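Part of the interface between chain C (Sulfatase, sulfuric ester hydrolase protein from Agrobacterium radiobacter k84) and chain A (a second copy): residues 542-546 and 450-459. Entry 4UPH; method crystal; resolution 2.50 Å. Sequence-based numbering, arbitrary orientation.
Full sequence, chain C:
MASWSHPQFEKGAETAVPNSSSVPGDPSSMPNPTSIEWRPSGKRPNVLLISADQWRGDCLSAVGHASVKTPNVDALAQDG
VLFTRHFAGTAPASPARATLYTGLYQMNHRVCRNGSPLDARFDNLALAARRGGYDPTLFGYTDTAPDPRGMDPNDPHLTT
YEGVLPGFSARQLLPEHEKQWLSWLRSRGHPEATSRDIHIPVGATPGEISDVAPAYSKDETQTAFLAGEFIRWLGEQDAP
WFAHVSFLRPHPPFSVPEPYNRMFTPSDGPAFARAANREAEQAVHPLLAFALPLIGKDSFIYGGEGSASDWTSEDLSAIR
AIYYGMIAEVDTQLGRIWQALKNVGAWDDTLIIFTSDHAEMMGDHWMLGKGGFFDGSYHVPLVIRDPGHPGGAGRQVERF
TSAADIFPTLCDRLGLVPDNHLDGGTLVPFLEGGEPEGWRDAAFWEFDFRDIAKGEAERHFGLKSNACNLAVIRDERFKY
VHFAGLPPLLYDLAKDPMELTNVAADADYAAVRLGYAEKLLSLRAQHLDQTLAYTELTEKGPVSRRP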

ATOM      1  N   PRO C 542       4.876 -11.050 -21.458  1.00 55.04           N
ATOM      2  CA  PRO C 542       5.002 -10.983 -19.993  1.00 53.21           C
ATOM      3  C   PRO C 542       5.785 -12.110 -19.378  1.00 55.05           C
ATOM      4  O   PRO C 542       5.705 -13.240 -19.846  1.00 56.37           O
ATOM      5  CB  PRO C 542       3.551 -10.984 -19.510  1.00 55.20           C
ATOM      6  CG  PRO C 542       2.756 -10.484 -20.709  1.00 60.05           C
ATOM      7  CD  PRO C 542       3.458 -11.105 -21.870  1.00 55.86           C
ATOM      8  N   VAL C 543       6.541 -11.784 -18.324  1.00 49.51           N
ATOM      9  CA  VAL C 543       7.364 -12.678 -17.518  1.00 47.76           C
ATOM     10  C   VAL C 543       7.004 -12.387 -16.068  1.00 50.97           C
ATOM     11  O   VAL C 543       6.998 -11.227 -15.661  1.00 51.52           O
ATOM     12  CB  VAL C 543       8.874 -12.488 -17.804  1.00 51.20           C
ATOM     13  CG1 VAL C 543       9.724 -13.158 -16.742  1.00 51.58           C
ATOM     14  CG2 VAL C 543       9.238 -13.035 -19.173  1.00 50.82           C
ATOM     15  N   SER C 544       6.675 -13.425 -15.298  1.00 45.83           N
ATOM     16  CA  SER C 544       6.265 -13.260 -13.917  1.00 45.63           C
ATOM     17  C   SER C 544       7.067 -14.071 -12.948  1.00 57.85           C
ATOM     18  O   SER C 544       7.642 -15.085 -13.310  1.00 60.03           O
ATOM     19  CB  SER C 544       4.790 -13.592 -13.761  1.00 45.85           C
ATOM     20  OG  SER C 544       3.985 -12.665 -14.467  1.00 51.20           O
ATOM     21  N   ARG C 545       7.113 -13.608 -11.707  1.00 58.96           N
ATOM     22  CA  ARG C 545       7.771 -14.248 -10.587  1.00 60.92           C
ATOM     23  C   ARG C 545       6.695 -14.783  -9.666  1.00 70.34           C
ATOM     24  O   ARG C 545       5.609 -14.200  -9.550  1.00 70.02           O
ATOM     25  CB  ARG C 545       8.632 -13.212  -9.846  1.00 63.25           C
ATOM     26  CG  ARG C 545       9.491 -13.766  -8.706  1.00 79.86           C
ATOM     27  CD  ARG C 545      10.787 -13.010  -8.609  1.00 93.15           C
ATOM     28  NE  ARG C 545      11.652 -13.440  -9.709  1.00105.57           N
ATOM     29  CZ  ARG C 545      12.820 -12.895 -10.028  1.00117.21           C
ATOM     30  NH1 ARG C 545      13.300 -11.871  -9.329  1.00 93.39           N
ATOM     31  NH2 ARG C 545      13.512 -13.358 -11.063  1.00105.01           N
ATOM     32  N   ARG C 546       7.015 -15.881  -9.003  1.00 73.11           N
ATOM     33  CA  ARG C 546       6.136 -16.471  -8.016  1.00 75.86           C
ATOM     34  C   ARG C 546       6.603 -16.034  -6.632  1.00 84.39           C
ATOM     35  O   ARG C 546       7.801 -16.122  -6.347  1.00 84.92           O
ATOM     36  CB  ARG C 546       6.126 -18.015  -8.099  1.00 78.87           C
ATOM     37  CG  ARG C 546       5.090 -18.593  -9.069  1.00 98.61           C
ATOM     38  CD  ARG C 546       3.644 -18.243  -8.709  1.00115.76           C
ATOM     39  NE  ARG C 546       2.756 -18.368  -9.867  1.00125.99           N
ATOM     40  CZ  ARG C 546       2.065 -19.461 -10.175  1.00138.66           C
ATOM     41  NH1 ARG C 546       2.132 -20.537  -9.399  1.00124.86           N
ATOM     42  NH2 ARG C 546       1.297 -19.485 -11.254  1.00123.79           N
TER
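Chain A, residues 450-459: RDIAKGEAER

Contact between the end of a strand in chain C and a loop leading into a helix in chain A, the two chains being copies of one sulfatase. P542(C) to S544(C) are extended and close a strand that begins earlier in the chain; R545(C) and R546(C) continue as loop, still with extended backbone angles. In chain A, R450(A) and D451(A) are extended, I452(A) to K454(A) make a turn with phi and psi both negative, G455(A) turns over at phi 65°, psi 25° in the N-cap position, and a helix starts at E456(A) and runs on past R459(A). The backbones keep their distance: the CA of V543(C) lies 6.4 Å from the CA of A453(A), and the CA of R545(C) 6.3 Å from the CA of I452(A). Chain C residue numbers thus rise as those of chain A fall along this short register, and no backbone-to-backbone hydrogen bond joins the stretches. Together they bury 295 Å².

V543(C) and R545(C) direct their CA-to-CB bonds toward chain A, whereas S544(C), between them, points away, the alternation usual in an extended backbone; its OG is hydrogen-bonded elsewhere in the structure. I452(A) provides most of chain A's apolar contact. Its CG2 lies 4.3 Å from the CG1 of V543(C) and packs closer still, at 3.4 Å, against the backbone O of V543(C), while its CD1 comes within 4.2 Å of the CB of R545(C). V543(C) CG1 also rests 4.3 Å from the CA of A453(A), whose own CB points away.

The polar part converges on the guanidinium of R545(C), carried over the turn by a side chain with chi1 t and chi3 m. NH1 forms a salt bridge with E458(A), 3.2 Å from NH1 to OE2, the carboxylate oxygen lying at the edge of the guanidinium near its plane. The same NH1 gives a weak hydrogen bond to the backbone O of D451(A), 3.2 Å from NH1 to O with an angle of 121° at the hydrogen, and is also hydrogen-bonded elsewhere in the structure. NH2 is only 3.0 Å from the O of I452(A), yet this carbonyl sits over a face of the guanidinium and the angle is too poor for a hydrogen bond. NH2 also passes 3.9 Å from the CA of G455(A); an ideal CB there would lie a tight 3.2 Å from NH2, and the positive phi by itself favours glycine.

Chain A satisfies much of its own turn. The N of D451(A) donates to OE2 of E458(A) at 2.8 Å and 173°, so that this oxygen serves both its own chain and R545(C). D451(A) OD1 accepts from the N of K454(A) at 3.0 Å, and its OD2 accepts a weak bond from the N of E456(A) at 3.4 Å. The O of D451(A) has a second weak donor, the N of G455(A), at 2.8 Å. Farther out, R459(A) NH1 reaches the O of K454(A) at 2.8 Å.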

ATOM      1  N   ARG A 450      14.444  -4.160  -8.311  1.00 41.83           N
ATOM      2  CA  ARG A 450      14.121  -5.569  -8.577  1.00 41.83           C
ATOM      3  C   ARG A 450      14.405  -5.880 -10.063  1.00 48.40           C
ATOM      4  O   ARG A 450      14.486  -4.966 -10.886  1.00 46.81           O
ATOM      5  CB  ARG A 450      12.650  -5.910  -8.213  1.00 36.84           C
ATOM      6  CG  ARG A 450      11.606  -5.351  -9.222  1.00 32.74           C
ATOM      7  CD  ARG A 450      10.181  -5.601  -8.778  1.00 37.18           C
ATOM      8  NE  ARG A 450       9.896  -4.980  -7.488  1.00 38.06           N
ATOM      9  CZ  ARG A 450       8.888  -5.308  -6.686  1.00 42.59           C
ATOM     10  NH1 ARG A 450       8.043  -6.258  -7.033  1.00 33.44           N
ATOM     11  NH2 ARG A 450       8.725  -4.685  -5.526  1.00 33.91           N
ATOM     12  N   ASP A 451      14.604  -7.174 -10.388  1.00 46.99           N
ATOM     13  CA  ASP A 451      14.853  -7.633 -11.751  1.00 46.30           C
ATOM     14  C   ASP A 451      14.001  -8.885 -11.971  1.00 47.13           C
ATOM     15  O   ASP A 451      14.442  -9.994 -11.662  1.00 46.13           O
ATOM     16  CB  ASP A 451      16.360  -7.924 -11.947  1.00 48.68           C
ATOM     17  CG  ASP A 451      16.813  -8.126 -13.382  1.00 56.58           C
ATOM     18  OD1 ASP A 451      15.936  -8.206 -14.288  1.00 57.00           O
ATOM     19  OD2 ASP A 451      18.036  -8.186 -13.607  1.00 66.10           O
ATOM     20  N   ILE A 452      12.757  -8.707 -12.425  1.00 42.50           N
ATOM     21  CA  ILE A 452      11.844  -9.840 -12.647  1.00 41.18           C
ATOM     22  C   ILE A 452      12.386 -10.779 -13.736  1.00 45.57           C
ATOM     23  O   ILE A 452      12.458 -11.987 -13.515  1.00 44.48           O
ATOM     24  CB  ILE A 452      10.356  -9.370 -12.903  1.00 42.53           C
ATOM     25  CG1 ILE A 452       9.792  -8.530 -11.717  1.00 39.23           C
ATOM     26  CG2 ILE A 452       9.403 -10.557 -13.282  1.00 43.55           C
ATOM     27  CD1 ILE A 452       9.753  -9.162 -10.431  1.00 39.52           C
ATOM     28  N   ALA A 453      12.830 -10.206 -14.869  1.00 45.13           N
ATOM     29  CA  ALA A 453      13.331 -10.955 -16.025  1.00 46.30           C
ATOM     30  C   ALA A 453      14.604 -11.735 -15.777  1.00 52.60           C
ATOM     31  O   ALA A 453      14.645 -12.924 -16.135  1.00 54.07           O
ATOM     32  CB  ALA A 453      13.506 -10.047 -17.233  1.00 46.75           C
ATOM     33  N   LYS A 454      15.637 -11.094 -15.157  1.00 46.44           N
ATOM     34  CA  LYS A 454      16.942 -11.727 -14.955  1.00 43.53           C
ATOM     35  C   LYS A 454      17.309 -12.063 -13.506  1.00 47.98           C
ATOM     36  O   LYS A 454      18.130 -12.942 -13.317  1.00 49.01           O
ATOM     37  CB  LYS A 454      18.054 -10.894 -15.609  1.00 43.51           C
ATOM     38  CG  LYS A 454      17.795 -10.563 -17.088  1.00 62.93           C
ATOM     39  CD  LYS A 454      18.020 -11.766 -18.035  1.00 84.44           C
ATOM     40  CE  LYS A 454      16.752 -12.239 -18.727  1.00 97.38           C
ATOM     41  NZ  LYS A 454      16.928 -13.548 -19.423  1.00 98.86           N
ATOM     42  N   GLY A 455      16.748 -11.380 -12.509  1.00 46.00           N
ATOM     43  CA  GLY A 455      17.040 -11.635 -11.097  1.00 44.97           C
ATOM     44  C   GLY A 455      18.453 -11.360 -10.615  1.00 49.40           C
ATOM     45  O   GLY A 455      18.867 -11.926  -9.600  1.00 50.35           O
ATOM     46  N   GLU A 456      19.191 -10.465 -11.298  1.00 47.23           N
ATOM     47  CA  GLU A 456      20.587 -10.111 -10.977  1.00 48.69           C
ATOM     48  C   GLU A 456      20.754  -9.463  -9.598  1.00 52.70           C
ATOM     49  O   GLU A 456      21.546  -9.966  -8.789  1.00 52.98           O
ATOM     50  CB  GLU A 456      21.207  -9.189 -12.055  1.00 51.16           C
ATOM     51  CG  GLU A 456      21.031  -9.664 -13.495  1.00 68.37           C
ATOM     52  CD  GLU A 456      22.096 -10.577 -14.081  1.00 98.74           C
ATOM     53  OE1 GLU A 456      22.837 -11.236 -13.310  1.00 88.76           O
ATOM     54  OE2 GLU A 456      22.173 -10.640 -15.331  1.00 95.14           O
ATOM     55  N   ALA A 457      20.013  -8.351  -9.324  1.00 47.13           N
ATOM     56  CA  ALA A 457      20.085  -7.652  -8.037  1.00 46.07           C
ATOM     57  C   ALA A 457      19.714  -8.594  -6.889  1.00 48.24           C
ATOM     58  O   ALA A 457      20.400  -8.620  -5.864  1.00 46.26           O
ATOM     59  CB  ALA A 457      19.174  -6.419  -8.050  1.00 46.67           C
ATOM     60  N   GLU A 458      18.662  -9.418  -7.099  1.00 45.51           N
ATOM     61  CA  GLU A 458      18.155 -10.392  -6.121  1.00 45.03           C
ATOM     62  C   GLU A 458      19.229 -11.398  -5.725  1.00 49.91           C
ATOM     63  O   GLU A 458      19.413 -11.664  -4.535  1.00 48.60           O
ATOM     64  CB  GLU A 458      16.897 -11.111  -6.657  1.00 45.27           C
ATOM     65  CG  GLU A 458      15.650 -10.237  -6.780  1.00 42.42           C
ATOM     66  CD  GLU A 458      15.478  -9.415  -8.046  1.00 47.70           C
ATOM     67  OE1 GLU A 458      16.470  -9.184  -8.773  1.00 46.14           O
ATOM     68  OE2 GLU A 458      14.330  -9.014  -8.324  1.00 44.89           O
ATOM     69  N   ARG A 459      19.967 -11.918  -6.724  1.00 49.31           N
ATOM     70  CA  ARG A 459      21.053 -12.899  -6.514  1.00 50.53           C
ATOM     71  C   ARG A 459      22.247 -12.279  -5.819  1.00 53.08           C
ATOM     72  O   ARG A 459      22.767 -12.863  -4.864  1.00 51.20           O
ATOM     73  CB  ARG A 459      21.492 -13.574  -7.823  1.00 52.94           C
ATOM     74  CG  ARG A 459      20.504 -14.641  -8.328  1.00 70.86           C
ATOM     75  CD  ARG A 459      21.097 -15.527  -9.420  1.00 84.90           C
ATOM     76  NE  ARG A 459      21.683 -14.751 -10.517  1.00 93.65           N
ATOM     77  CZ  ARG A 459      21.000 -14.304 -11.566  1.00105.85           C
ATOM     78  NH1 ARG A 459      19.701 -14.554 -11.675  1.00 90.16           N
ATOM     79  NH2 ARG A 459      21.612 -13.610 -12.517  1.00 94.44           N
TER